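Local coordinates for methyltransferase (Thermus thermophilus, PDB 1WS6), which probably transfers a methyl group from S-adenosylmethionine to a substrate that may be ribosomal RNA, as in related enzymes, at residues Ala30-Leu35 with Leu57-Glu62; Leu37-Arg42 with Arg110-Phe115; Val67-Asp72 with Glu98-Glu103; Glu130-Gly135 with Gly141-Gln146. All blocks are in the same frame, centred on the assembly; numbering follows the deposited sequence.

How the interactions relate
All four contacts belong to one Rossmann-like domain built round a seven-stranded mixed sheet. Interactions 1 and 2 share helix 25-38, have centres about 9 Å apart and are tied by a probable hydrogen bond from Arg-42 to Glu-62. Along the chain their segments alternate. Interactions 2 and 4 meet where strands 111-116 and 141-148 pair side by side, their centres about 13 Å apart. Interaction 3 falls in sequence between the two segments of interaction 2 and sits about 21 Å from interaction 1, centre to centre. Helices 25-38 and 54-61 cover one face of the sheet, and helices 97-106 and 126-134 the other, giving the layered sandwich expected of class I methyltransferases.

Interaction 1: residues Ala30-Leu35 with Leu57-Glu62; sequences ALFDYL and LEAASE
Phe-32 of helix 25-38 reaches across to Glu-58 and Ala-59 of helix 54-61 and to Glu-62 just past its end. The main aromatic contact is a CH-pi interaction: Glu-58 CG lies over one face of the Phe-32 ring, 3.7 Å from its centroid and displaced toward the rim, with its closest approach to CE2 at 3.4 Å. The Glu-58 chain, bent at chi2 (70°), rests its methylene on the ring and sends the carboxylate elsewhere. Apolar packing adds Ala-59, whose CB is 4.0 Å from Phe-32 CE1. Glu-62 approaches obliquely instead, OE2 lying 3.6 Å from Phe-32 CB and its carboxylate turned 63° from the ring plane. Both Glu-58 oxygens and Glu-62 OE1 have partners outside the two segments. Glu-58 accepts the backbone N-H groups of Leu-5 and Gly-6, one at each oxygen, and Glu-62 OE1 forms a salt bridge with Arg-36, which also pairs with Asp-33 OD1. The contact thus joins two helices on the same face of a Rossmann-like sheet, the second following a glycine-rich turn consistent with the cofactor-binding loop of class I methyltransferases.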
loop_
_atom_site.group_PDB
_atom_site.type_symbol
_atom_site.label_atom_id
_atom_site.label_comp_id
_atom_site.label_asym_id
_atom_site.label_seq_id
_atom_site.Cartn_x
_atom_site.Cartn_y
_atom_site.Cartn_z
ATOM N N ALA A 30 0.084 -13.150 -1.182
ATOM C CA ALA A 30 -1.126 -13.427 -1.959
ATOM C C ALA A 30 -1.541 -12.215 -2.779
ATOM O O ALA A 30 -1.854 -12.337 -3.962
ATOM C CB ALA A 30 -2.278 -13.862 -1.040
ATOM N N LEU A 31 -1.538 -11.044 -2.157
ATOM C CA LEU A 31 -1.921 -9.835 -2.865
ATOM C C LEU A 31 -1.132 -9.667 -4.163
ATOM O O LEU A 31 -1.712 -9.418 -5.219
ATOM C CB LEU A 31 -1.713 -8.592 -1.990
ATOM C CG LEU A 31 -2.015 -7.322 -2.799
ATOM C CD1 LEU A 31 -3.449 -7.385 -3.305
ATOM C CD2 LEU A 31 -1.793 -6.083 -1.969
ATOM N N PHE A 32 0.186 -9.813 -4.091
ATOM C CA PHE A 32 0.999 -9.646 -5.281
ATOM C C PHE A 32 0.937 -10.789 -6.290
ATOM O O PHE A 32 1.125 -10.555 -7.486
ATOM C CB PHE A 32 2.434 -9.300 -4.869
ATOM C CG PHE A 32 2.566 -7.886 -4.353
ATOM C CD1 PHE A 32 2.568 -6.813 -5.233
ATOM C CD2 PHE A 32 2.556 -7.622 -2.996
ATOM C CE1 PHE A 32 2.551 -5.506 -4.773
ATOM C CE2 PHE A 32 2.539 -6.312 -2.530
ATOM C CZ PHE A 32 2.535 -5.252 -3.426
ATOM N N ASP A 33 0.660 -12.012 -5.838
ATOM C CA ASP A 33 0.537 -13.123 -6.780
ATOM C C ASP A 33 -0.610 -12.728 -7.694
ATOM O O ASP A 33 -0.560 -12.923 -8.905
ATOM C CB ASP A 33 0.140 -14.433 -6.095
ATOM C CG ASP A 33 1.286 -15.109 -5.378
ATOM O OD1 ASP A 33 2.464 -14.787 -5.650
ATOM O OD2 ASP A 33 0.987 -15.991 -4.544
ATOM N N TYR A 34 -1.647 -12.165 -7.087
ATOM C CA TYR A 34 -2.830 -11.726 -7.809
ATOM C C TYR A 34 -2.544 -10.513 -8.686
ATOM O O TYR A 34 -2.901 -10.483 -9.858
ATOM C CB TYR A 34 -3.934 -11.371 -6.819
ATOM C CG TYR A 34 -5.176 -10.832 -7.481
ATOM C CD1 TYR A 34 -6.002 -11.663 -8.231
ATOM C CD2 TYR A 34 -5.509 -9.486 -7.389
ATOM C CE1 TYR A 34 -7.120 -11.173 -8.871
ATOM C CE2 TYR A 34 -6.627 -8.987 -8.028
ATOM C CZ TYR A 34 -7.426 -9.835 -8.767
ATOM O OH TYR A 34 -8.532 -9.343 -9.422
ATOM N N LEU A 35 -1.890 -9.511 -8.108
ATOM C CA LEU A 35 -1.576 -8.283 -8.818
ATOM C C LEU A 35 -0.726 -8.446 -10.068
ATOM O O LEU A 35 -0.982 -7.786 -11.071
ATOM C CB LEU A 35 -0.908 -7.288 -7.868
ATOM C CG LEU A 35 -1.818 -6.207 -7.280
ATOM C CD1 LEU A 35 -3.245 -6.710 -7.163
ATOM C CD2 LEU A 35 -1.272 -5.789 -5.925
ATOM N N LEU A 57 7.192 -0.877 -1.098
ATOM C CA LEU A 57 8.498 -1.249 -1.623
ATOM C C LEU A 57 8.404 -2.572 -2.377
ATOM O O LEU A 57 9.171 -2.826 -3.316
ATOM C CB LEU A 57 9.522 -1.351 -0.493
ATOM C CG LEU A 57 9.913 0.004 0.107
ATOM C CD1 LEU A 57 10.910 -0.182 1.250
ATOM C CD2 LEU A 57 10.522 0.873 -0.991
ATOM N N GLU A 58 7.460 -3.415 -1.961
ATOM C CA GLU A 58 7.263 -4.695 -2.618
ATOM C C GLU A 58 6.783 -4.394 -4.035
ATOM O O GLU A 58 7.228 -5.014 -4.998
ATOM C CB GLU A 58 6.219 -5.519 -1.869
ATOM C CG GLU A 58 5.930 -6.883 -2.481
ATOM C CD GLU A 58 7.084 -7.864 -2.324
ATOM O OE1 GLU A 58 7.700 -7.896 -1.237
ATOM O OE2 GLU A 58 7.365 -8.613 -3.281
ATOM N N ALA A 59 5.879 -3.432 -4.160
ATOM C CA ALA A 59 5.363 -3.050 -5.470
ATOM C C ALA A 59 6.510 -2.525 -6.333
ATOM O O ALA A 59 6.644 -2.903 -7.498
ATOM C CB ALA A 59 4.278 -1.972 -5.327
ATOM N N ALA A 60 7.336 -1.659 -5.755
ATOM C CA ALA A 60 8.459 -1.095 -6.483
ATOM C C ALA A 60 9.377 -2.201 -6.958
ATOM O O ALA A 60 9.809 -2.212 -8.107
ATOM C CB ALA A 60 9.222 -0.136 -5.600
ATOM N N SER A 61 9.664 -3.144 -6.072
ATOM C CA SER A 61 10.540 -4.250 -6.407
ATOM C C SER A 61 9.959 -5.100 -7.518
ATOM O O SER A 61 10.689 -5.771 -8.242
ATOM C CB SER A 61 10.778 -5.130 -5.180
ATOM O OG SER A 61 11.590 -6.245 -5.508
ATOM N N GLU A 62 8.642 -5.070 -7.660
ATOM C CA GLU A 62 8.015 -5.888 -8.676
ATOM C C GLU A 62 7.688 -5.169 -9.967
ATOM O O GLU A 62 6.918 -5.670 -10.778
ATOM C CB GLU A 62 6.774 -6.581 -8.100
ATOM C CG GLU A 62 7.149 -7.722 -7.159
ATOM C CD GLU A 62 5.957 -8.482 -6.612
ATOM O OE1 GLU A 62 5.023 -8.803 -7.383
ATOM O OE2 GLU A 62 5.972 -8.780 -5.399
#

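Interaction 2: residues Leu37-Arg42 with Arg110-Phe115; sequences LRYPRR and RFTVAF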
loop_
_atom_site.group_PDB
_atom_site.type_symbol
_atom_site.label_atom_id
_atom_site.label_comp_id
_atom_site.label_asym_id
_atom_site.label_seq_id
_atom_site.Cartn_x
_atom_site.Cartn_y
_atom_site.Cartn_z
ATOM N N LEU A 37 -0.596 -11.115 -11.760
ATOM C CA LEU A 37 -1.417 -11.937 -12.634
ATOM C C LEU A 37 -2.458 -11.049 -13.325
ATOM O O LEU A 37 -2.738 -11.209 -14.518
ATOM C CB LEU A 37 -2.118 -13.026 -11.816
ATOM C CG LEU A 37 -2.914 -14.115 -12.541
ATOM C CD1 LEU A 37 -4.178 -13.541 -13.169
ATOM C CD2 LEU A 37 -2.028 -14.749 -13.598
ATOM N N ARG A 38 -3.018 -10.100 -12.577
ATOM C CA ARG A 38 -4.037 -9.216 -13.123
ATOM C C ARG A 38 -3.502 -7.995 -13.858
ATOM O O ARG A 38 -4.178 -7.446 -14.723
ATOM C CB ARG A 38 -4.996 -8.768 -12.014
ATOM C CG ARG A 38 -6.026 -7.744 -12.478
ATOM C CD ARG A 38 -7.255 -7.685 -11.574
ATOM N NE ARG A 38 -8.168 -6.633 -12.019
ATOM C CZ ARG A 38 -9.406 -6.460 -11.573
ATOM N NH1 ARG A 38 -9.907 -7.269 -10.654
ATOM N NH2 ARG A 38 -10.145 -5.472 -12.051
ATOM N N TYR A 39 -2.286 -7.581 -13.523
ATOM C CA TYR A 39 -1.672 -6.410 -14.141
ATOM C C TYR A 39 -0.261 -6.712 -14.601
ATOM O O TYR A 39 0.715 -6.245 -14.014
ATOM C CB TYR A 39 -1.644 -5.258 -13.147
ATOM C CG TYR A 39 -3.010 -4.820 -12.714
ATOM C CD1 TYR A 39 -3.875 -4.195 -13.606
ATOM C CD2 TYR A 39 -3.444 -5.032 -11.416
ATOM C CE1 TYR A 39 -5.142 -3.787 -13.217
ATOM C CE2 TYR A 39 -4.711 -4.627 -11.012
ATOM C CZ TYR A 39 -5.556 -4.005 -11.918
ATOM O OH TYR A 39 -6.811 -3.606 -11.517
ATOM N N PRO A 40 -0.135 -7.505 -15.666
ATOM C CA PRO A 40 1.176 -7.867 -16.201
ATOM C C PRO A 40 1.916 -6.658 -16.753
ATOM O O PRO A 40 3.132 -6.679 -16.905
ATOM C CB PRO A 40 0.833 -8.892 -17.272
ATOM C CG PRO A 40 -0.545 -8.441 -17.741
ATOM C CD PRO A 40 -1.224 -8.121 -16.446
ATOM N N ARG A 41 1.180 -5.595 -17.041
ATOM C CA ARG A 41 1.795 -4.392 -17.577
ATOM C C ARG A 41 2.075 -3.434 -16.429
ATOM O O ARG A 41 2.575 -2.329 -16.631
ATOM C CB ARG A 41 0.859 -3.743 -18.600
ATOM C CG ARG A 41 1.487 -2.632 -19.410
ATOM C CD ARG A 41 2.717 -3.129 -20.141
ATOM N NE ARG A 41 3.301 -2.099 -20.996
ATOM C CZ ARG A 41 4.434 -2.253 -21.680
ATOM N NH1 ARG A 41 5.106 -3.398 -21.606
ATOM N NH2 ARG A 41 4.892 -1.266 -22.442
ATOM N N ARG A 42 1.742 -3.871 -15.218
ATOM C CA ARG A 42 1.962 -3.077 -14.015
ATOM C C ARG A 42 1.282 -1.727 -14.073
ATOM O O ARG A 42 0.121 -1.619 -14.455
ATOM C CB ARG A 42 3.462 -2.874 -13.777
ATOM C CG ARG A 42 4.241 -4.166 -13.558
ATOM C CD ARG A 42 3.807 -4.903 -12.283
ATOM N NE ARG A 42 4.572 -6.134 -12.104
ATOM C CZ ARG A 42 4.313 -7.285 -12.725
ATOM N NH1 ARG A 42 3.290 -7.377 -13.566
ATOM N NH2 ARG A 42 5.097 -8.337 -12.536
ATOM N N ARG A 110 -2.753 9.889 -11.146
ATOM C CA ARG A 110 -3.530 8.674 -11.316
ATOM C C ARG A 110 -2.706 7.409 -11.139
ATOM O O ARG A 110 -1.509 7.373 -11.440
ATOM C CB ARG A 110 -4.260 8.687 -12.659
ATOM C CG ARG A 110 -5.720 9.046 -12.467
ATOM C CD ARG A 110 -6.201 10.026 -13.495
ATOM N NE ARG A 110 -7.475 10.642 -13.113
ATOM C CZ ARG A 110 -7.641 11.439 -12.059
ATOM N NH1 ARG A 110 -6.617 11.724 -11.263
ATOM N NH2 ARG A 110 -8.830 11.974 -11.817
ATOM N N PHE A 111 -3.362 6.374 -10.627
ATOM C CA PHE A 111 -2.708 5.107 -10.350
ATOM C C PHE A 111 -3.547 3.930 -10.790
ATOM O O PHE A 111 -4.768 4.033 -10.939
ATOM C CB PHE A 111 -2.465 4.971 -8.849
ATOM C CG PHE A 111 -1.750 6.138 -8.242
ATOM C CD1 PHE A 111 -0.385 6.087 -8.008
ATOM C CD2 PHE A 111 -2.445 7.296 -7.911
ATOM C CE1 PHE A 111 0.278 7.169 -7.456
ATOM C CE2 PHE A 111 -1.787 8.384 -7.359
ATOM C CZ PHE A 111 -0.424 8.321 -7.130
ATOM N N THR A 112 -2.882 2.798 -10.971
ATOM C CA THR A 112 -3.560 1.575 -11.365
ATOM C C THR A 112 -4.043 0.831 -10.112
ATOM O O THR A 112 -5.083 0.173 -10.121
ATOM C CB THR A 112 -2.608 0.699 -12.172
ATOM O OG1 THR A 112 -2.230 1.413 -13.355
ATOM C CG2 THR A 112 -3.262 -0.619 -12.551
ATOM N N VAL A 113 -3.282 0.957 -9.032
ATOM C CA VAL A 113 -3.623 0.309 -7.777
ATOM C C VAL A 113 -3.361 1.228 -6.595
ATOM O O VAL A 113 -2.361 1.950 -6.561
ATOM C CB VAL A 113 -2.796 -0.969 -7.553
ATOM C CG1 VAL A 113 -3.122 -1.557 -6.190
ATOM C CG2 VAL A 113 -3.076 -1.967 -8.656
ATOM N N ALA A 114 -4.273 1.212 -5.635
ATOM C CA ALA A 114 -4.116 2.024 -4.438
ATOM C C ALA A 114 -4.378 1.105 -3.251
ATOM O O ALA A 114 -5.514 0.712 -3.006
ATOM C CB ALA A 114 -5.102 3.188 -4.445
ATOM N N PHE A 115 -3.306 0.747 -2.546
ATOM C CA PHE A 115 -3.372 -0.132 -1.384
ATOM C C PHE A 115 -3.310 0.668 -0.098
ATOM O O PHE A 115 -2.432 1.515 0.079
ATOM C CB PHE A 115 -2.214 -1.138 -1.409
ATOM C CG PHE A 115 -2.060 -1.926 -0.128
ATOM C CD1 PHE A 115 -1.385 -1.387 0.967
ATOM C CD2 PHE A 115 -2.602 -3.196 -0.009
ATOM C CE1 PHE A 115 -1.255 -2.106 2.161
ATOM C CE2 PHE A 115 -2.479 -3.923 1.179
ATOM C CZ PHE A 115 -1.806 -3.377 2.266
#
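Tyr-39, just past the end of helix 25-38, lays its ring against Thr-112 and Val-113. Its CA-CB bond is directed at segment 110-115, and CG stands anti to the carbonyl carbon (chi1 -62°), which carries the ring over the threonine methyl. Along one rim, CD1 and CE1 meet Thr-112 CG2, the latter at 3.7 Å; this methyl sits over the ring face in a CH-pi contact, 3.9 Å from the centroid. Arg-38 CG covers the opposite face. Along the other rim, Val-113 CG2 comes in obliquely, 3.9 Å from Tyr-39 CE2. The packing ties the connection between helix 25-38 and the first strand of the Rossmann-like sheet, 44-48, to strand 111-116, its neighbour in that sheet. At the tip, Tyr-39 OH hydrogen-bonds to the carbonyl of Gly-140, just before strand 141-148. A leucine in its place would probably leave that carbonyl without its hydroxyl partner and open a gap beside the methyls of Thr-112 and Val-113. The type I turn from Tyr-39 to Arg-42 is gripped twice: Tyr-39 O accepts from Arg-42 N at 2.9 Å and Arg-42 NH1 at 2.8 Å, from opposite faces of the carbonyl plane, while Arg-42 NE bonds Glu-62 O.

Interaction 3: residues Val67-Asp72 with Glu98-Glu103; sequences VLVEKD and EVFLPE
Val-69, the last residue of strand 65-69, and Phe-100 of helix 97-106 mark the nearest backbone approach, with 7.6 Å between their CA atoms. The helix lies over the sheet and is kinked where the nitrogen of Pro-102 makes no bond to the preceding turn. Beyond the strand, the chain bends toward the next helix: Asp-72 N donates to Glu-70 OE1 at 2.9 Å, meeting the carboxylate from above its plane, and Asp-72 in turn caps the N-H of Glu-74. Phe-100 carries the contact. Its CG stands anti to the backbone N (chi1 173°), extending the ring across the valines. Val-69 CG1 sits over the centre of one ring face, 4.0 Å from the centroid and only 11° off the normal, a CH-pi contact, while Val-69 CG2 touches Phe-100 CB at 4.1 Å. Val-67 CG1 reaches Phe-100 CZ more obliquely, at 4.2 Å. Leu-46 and Val-93 of the two flanking strands pack on the same phenylalanine, which therefore bridges three strands. Such a helix-on-sheet layer is characteristic of the Rossmann-like methyltransferase fold, where the end of this strand commonly offers an acidic residue to the cofactor ribose, a position consistent with Glu-70.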
loop_
_atom_site.group_PDB
_atom_site.type_symbol
_atom_site.label_atom_id
_atom_site.label_comp_id
_atom_site.label_asym_id
_atom_site.label_seq_id
_atom_site.Cartn_x
_atom_site.Cartn_y
_atom_site.Cartn_z
ATOM N N VAL A 67 4.351 5.105 -5.164
ATOM C CA VAL A 67 4.287 6.375 -4.465
ATOM C C VAL A 67 3.859 6.042 -3.047
ATOM O O VAL A 67 2.790 5.502 -2.841
ATOM C CB VAL A 67 3.252 7.319 -5.093
ATOM C CG1 VAL A 67 3.037 8.528 -4.196
ATOM C CG2 VAL A 67 3.739 7.763 -6.450
ATOM N N LEU A 68 4.700 6.363 -2.077
ATOM C CA LEU A 68 4.403 6.067 -0.685
ATOM C C LEU A 68 4.258 7.336 0.135
ATOM O O LEU A 68 5.163 8.173 0.163
ATOM C CB LEU A 68 5.517 5.214 -0.089
ATOM C CG LEU A 68 5.730 3.822 -0.694
ATOM C CD1 LEU A 68 6.254 3.915 -2.119
ATOM C CD2 LEU A 68 6.712 3.060 0.179
ATOM N N VAL A 69 3.115 7.488 0.797
ATOM C CA VAL A 69 2.907 8.660 1.621
ATOM C C VAL A 69 2.763 8.204 3.072
ATOM O O VAL A 69 2.042 7.254 3.365
ATOM C CB VAL A 69 1.696 9.513 1.100
ATOM C CG1 VAL A 69 0.824 8.690 0.205
ATOM C CG2 VAL A 69 0.912 10.101 2.252
ATOM N N GLU A 70 3.502 8.867 3.962
ATOM C CA GLU A 70 3.538 8.546 5.393
ATOM C C GLU A 70 3.805 9.832 6.184
ATOM O O GLU A 70 4.687 10.610 5.832
ATOM C CB GLU A 70 4.644 7.503 5.650
ATOM C CG GLU A 70 5.021 7.305 7.104
ATOM C CD GLU A 70 3.846 6.927 7.969
ATOM O OE1 GLU A 70 3.794 7.380 9.133
ATOM O OE2 GLU A 70 2.967 6.175 7.499
ATOM N N LYS A 71 3.051 10.046 7.256
ATOM C CA LYS A 71 3.163 11.271 8.054
ATOM C C LYS A 71 4.186 11.293 9.173
ATOM O O LYS A 71 4.748 12.338 9.473
ATOM C CB LYS A 71 1.808 11.598 8.670
ATOM C CG LYS A 71 1.303 10.510 9.604
ATOM C CD LYS A 71 0.017 10.917 10.289
ATOM C CE LYS A 71 -0.752 9.694 10.770
ATOM N NZ LYS A 71 0.094 8.811 11.632
ATOM N N ASP A 72 4.395 10.146 9.805
ATOM C CA ASP A 72 5.320 10.010 10.921
ATOM C C ASP A 72 6.783 10.145 10.500
ATOM O O ASP A 72 7.341 9.251 9.856
ATOM C CB ASP A 72 5.087 8.650 11.591
ATOM C CG ASP A 72 6.009 8.401 12.771
ATOM O OD1 ASP A 72 5.923 7.298 13.352
ATOM O OD2 ASP A 72 6.813 9.291 13.121
ATOM N N GLU A 98 -4.609 12.736 4.532
ATOM C CA GLU A 98 -5.718 13.672 4.377
ATOM C C GLU A 98 -5.320 14.946 3.619
ATOM O O GLU A 98 -6.179 15.703 3.160
ATOM C CB GLU A 98 -6.284 14.028 5.754
ATOM C CG GLU A 98 -5.231 14.545 6.741
ATOM C CD GLU A 98 -5.837 15.061 8.040
ATOM O OE1 GLU A 98 -6.314 14.245 8.861
ATOM O OE2 GLU A 98 -5.841 16.296 8.233
ATOM N N VAL A 99 -4.019 15.192 3.504
ATOM C CA VAL A 99 -3.550 16.363 2.777
ATOM C C VAL A 99 -3.158 15.910 1.377
ATOM O O VAL A 99 -3.452 16.577 0.387
ATOM C CB VAL A 99 -2.310 17.020 3.444
ATOM C CG1 VAL A 99 -1.774 18.139 2.543
ATOM C CG2 VAL A 99 -2.671 17.569 4.816
ATOM N N PHE A 100 -2.513 14.753 1.303
ATOM C CA PHE A 100 -2.062 14.203 0.028
ATOM C C PHE A 100 -3.169 13.957 -0.995
ATOM O O PHE A 100 -3.058 14.376 -2.145
ATOM C CB PHE A 100 -1.308 12.885 0.238
ATOM C CG PHE A 100 -0.967 12.180 -1.042
ATOM C CD1 PHE A 100 0.164 12.533 -1.766
ATOM C CD2 PHE A 100 -1.792 11.181 -1.538
ATOM C CE1 PHE A 100 0.466 11.901 -2.961
ATOM C CE2 PHE A 100 -1.501 10.545 -2.729
ATOM C CZ PHE A 100 -0.369 10.902 -3.446
ATOM N N LEU A 101 -4.218 13.253 -0.587
ATOM C CA LEU A 101 -5.311 12.943 -1.498
ATOM C C LEU A 101 -5.839 14.160 -2.258
ATOM O O LEU A 101 -5.875 14.158 -3.489
ATOM C CB LEU A 101 -6.454 12.257 -0.745
ATOM C CG LEU A 101 -6.081 10.913 -0.110
ATOM C CD1 LEU A 101 -7.325 10.290 0.522
ATOM C CD2 LEU A 101 -5.480 9.982 -1.168
ATOM N N PRO A 102 -6.250 15.217 -1.539
ATOM C CA PRO A 102 -6.768 16.413 -2.209
ATOM C C PRO A 102 -5.769 16.938 -3.225
ATOM O O PRO A 102 -6.100 17.156 -4.386
ATOM C CB PRO A 102 -6.976 17.400 -1.063
ATOM C CG PRO A 102 -7.195 16.522 0.123
ATOM C CD PRO A 102 -6.198 15.412 -0.079
ATOM N N GLU A 103 -4.536 17.127 -2.781
ATOM C CA GLU A 103 -3.499 17.646 -3.658
ATOM C C GLU A 103 -3.171 16.726 -4.828
ATOM O O GLU A 103 -2.955 17.190 -5.948
ATOM C CB GLU A 103 -2.242 17.946 -2.839
ATOM C CG GLU A 103 -2.426 19.155 -1.936
ATOM C CD GLU A 103 -1.281 19.375 -0.972
ATOM O OE1 GLU A 103 -0.120 19.035 -1.302
ATOM O OE2 GLU A 103 -1.553 19.906 0.118
#

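Interaction 4: residues Glu130-Gly135 with Gly141-Gln146; sequences ELLASG and GLYVLQ
Tyr-143 projects from strand 141-148 into a hollow formed by Leu-131, Leu-132 and Gly-135 at the end of helix 126-134. Its CG is anti to the carbonyl carbon (chi1 -78°), which carries the ring out to the helix end. Leu-132 CD2 bulges over one face of the ring, 3.6 Å from Tyr-143 CG, in a CH-pi contact displaced toward the rim. The other leucine works at the edge: Leu-131 CD2 lies in the ring plane, 3.3 Å from Tyr-143 CE2. Its second methyl fits beside the next residue of the strand that faces the helix, Leu-131 CD1 being 4.1 Å from Leu-145 CD2. The ring's far end slots against the bare backbone of Gly-135, with Tyr-143 OH 3.4 Å from Gly-135 CA, and the hydroxyl accepts the N-H of Val-137. Ser-134 OG closes the helix end by donating to Leu-131 O at 2.7 Å, in the carbonyl plane. Were Tyr-143 replaced by alanine, the Val-137 N-H would probably lose its mate and a gap would open between the two leucines and Gly-135. Helix 130-134 and strand 141-146 run close to antiparallel (171°), their axes approaching to 10.0 Å. Strands 111-116 and 164-170 flank 141-148 in the sheet, and Leu-101 of helix 97-106 lies against the backbone of helix 126-134.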
loop_
_atom_site.group_PDB
_atom_site.type_symbol
_atom_site.label_atom_id
_atom_site.label_comp_id
_atom_site.label_asym_id
_atom_site.label_seq_id
_atom_site.Cartn_x
_atom_site.Cartn_y
_atom_site.Cartn_z
ATOM N N GLU A 130 -12.781 7.984 2.098
ATOM C CA GLU A 130 -12.049 9.126 1.559
ATOM C C GLU A 130 -11.188 8.719 0.364
ATOM O O GLU A 130 -11.129 9.430 -0.640
ATOM C CB GLU A 130 -11.165 9.739 2.649
ATOM C CG GLU A 130 -11.952 10.439 3.747
ATOM C CD GLU A 130 -12.561 11.764 3.290
ATOM O OE1 GLU A 130 -13.422 12.300 4.025
ATOM O OE2 GLU A 130 -12.180 12.279 2.209
ATOM N N LEU A 131 -10.516 7.577 0.474
ATOM C CA LEU A 131 -9.669 7.097 -0.612
ATOM C C LEU A 131 -10.547 6.840 -1.834
ATOM O O LEU A 131 -10.256 7.307 -2.934
ATOM C CB LEU A 131 -8.981 5.794 -0.210
ATOM C CG LEU A 131 -7.648 5.417 -0.865
ATOM C CD1 LEU A 131 -7.496 3.907 -0.795
ATOM C CD2 LEU A 131 -7.582 5.885 -2.308
ATOM N N LEU A 132 -11.630 6.098 -1.628
ATOM C CA LEU A 132 -12.553 5.770 -2.707
ATOM C C LEU A 132 -13.118 7.016 -3.384
ATOM O O LEU A 132 -13.314 7.027 -4.595
ATOM C CB LEU A 132 -13.693 4.905 -2.163
ATOM C CG LEU A 132 -13.183 3.651 -1.442
ATOM C CD1 LEU A 132 -14.271 3.056 -0.570
ATOM C CD2 LEU A 132 -12.681 2.648 -2.455
ATOM N N ALA A 133 -13.361 8.067 -2.607
ATOM C CA ALA A 133 -13.913 9.308 -3.144
ATOM C C ALA A 133 -12.903 10.147 -3.929
ATOM O O ALA A 133 -13.286 10.924 -4.803
ATOM C CB ALA A 133 -14.502 10.143 -2.009
ATOM N N SER A 134 -11.617 9.993 -3.614
ATOM C CA SER A 134 -10.563 10.747 -4.288
ATOM C C SER A 134 -10.581 10.496 -5.787
ATOM O O SER A 134 -10.169 11.350 -6.564
ATOM C CB SER A 134 -9.182 10.355 -3.749
ATOM O OG SER A 134 -8.733 9.131 -4.315
ATOM N N GLY A 135 -11.042 9.314 -6.188
ATOM C CA GLY A 135 -11.085 8.983 -7.601
ATOM C C GLY A 135 -9.706 8.942 -8.237
ATOM O O GLY A 135 -9.571 9.223 -9.423
ATOM N N GLY A 141 -8.483 -0.159 -12.714
ATOM C CA GLY A 141 -7.620 -0.359 -11.563
ATOM C C GLY A 141 -8.303 -0.911 -10.328
ATOM O O GLY A 141 -9.471 -1.301 -10.369
ATOM N N LEU A 142 -7.566 -0.925 -9.221
ATOM C CA LEU A 142 -8.064 -1.440 -7.951
ATOM C C LEU A 142 -7.767 -0.607 -6.722
ATOM O O LEU A 142 -6.741 0.065 -6.645
ATOM C CB LEU A 142 -7.474 -2.814 -7.663
ATOM C CG LEU A 142 -8.081 -4.073 -8.248
ATOM C CD1 LEU A 142 -7.272 -5.261 -7.757
ATOM C CD2 LEU A 142 -9.544 -4.185 -7.825
ATOM N N TYR A 143 -8.691 -0.672 -5.766
ATOM C CA TYR A 143 -8.545 -0.043 -4.460
ATOM C C TYR A 143 -8.497 -1.277 -3.569
ATOM O O TYR A 143 -9.415 -2.100 -3.591
ATOM C CB TYR A 143 -9.762 0.798 -4.048
ATOM C CG TYR A 143 -9.862 2.160 -4.697
ATOM C CD1 TYR A 143 -10.662 2.361 -5.816
ATOM C CD2 TYR A 143 -9.151 3.246 -4.194
ATOM C CE1 TYR A 143 -10.753 3.597 -6.416
ATOM C CE2 TYR A 143 -9.234 4.496 -4.791
ATOM C CZ TYR A 143 -10.037 4.662 -5.902
ATOM O OH TYR A 143 -10.111 5.883 -6.521
ATOM N N VAL A 144 -7.419 -1.434 -2.820
ATOM C CA VAL A 144 -7.293 -2.576 -1.937
ATOM C C VAL A 144 -7.227 -2.062 -0.514
ATOM O O VAL A 144 -6.373 -1.243 -0.180
ATOM C CB VAL A 144 -6.025 -3.381 -2.235
ATOM C CG1 VAL A 144 -5.928 -4.553 -1.265
ATOM C CG2 VAL A 144 -6.048 -3.866 -3.684
ATOM N N LEU A 145 -8.121 -2.559 0.325
ATOM C CA LEU A 145 -8.176 -2.117 1.706
ATOM C C LEU A 145 -7.875 -3.271 2.668
ATOM O O LEU A 145 -8.501 -4.325 2.579
ATOM C CB LEU A 145 -9.576 -1.539 1.961
ATOM C CG LEU A 145 -10.139 -0.766 0.741
ATOM C CD1 LEU A 145 -11.617 -0.421 0.927
ATOM C CD2 LEU A 145 -9.331 0.504 0.524
ATOM N N GLN A 146 -6.897 -3.095 3.558
ATOM C CA GLN A 146 -6.579 -4.141 4.532
ATOM C C GLN A 146 -7.191 -3.716 5.854
ATOM O O GLN A 146 -7.137 -2.548 6.213
ATOM C CB GLN A 146 -5.070 -4.329 4.710
ATOM C CG GLN A 146 -4.734 -5.376 5.773
ATOM C CD GLN A 146 -3.241 -5.507 6.060
ATOM O OE1 GLN A 146 -2.820 -5.530 7.221
ATOM N NE2 GLN A 146 -2.437 -5.612 5.002
#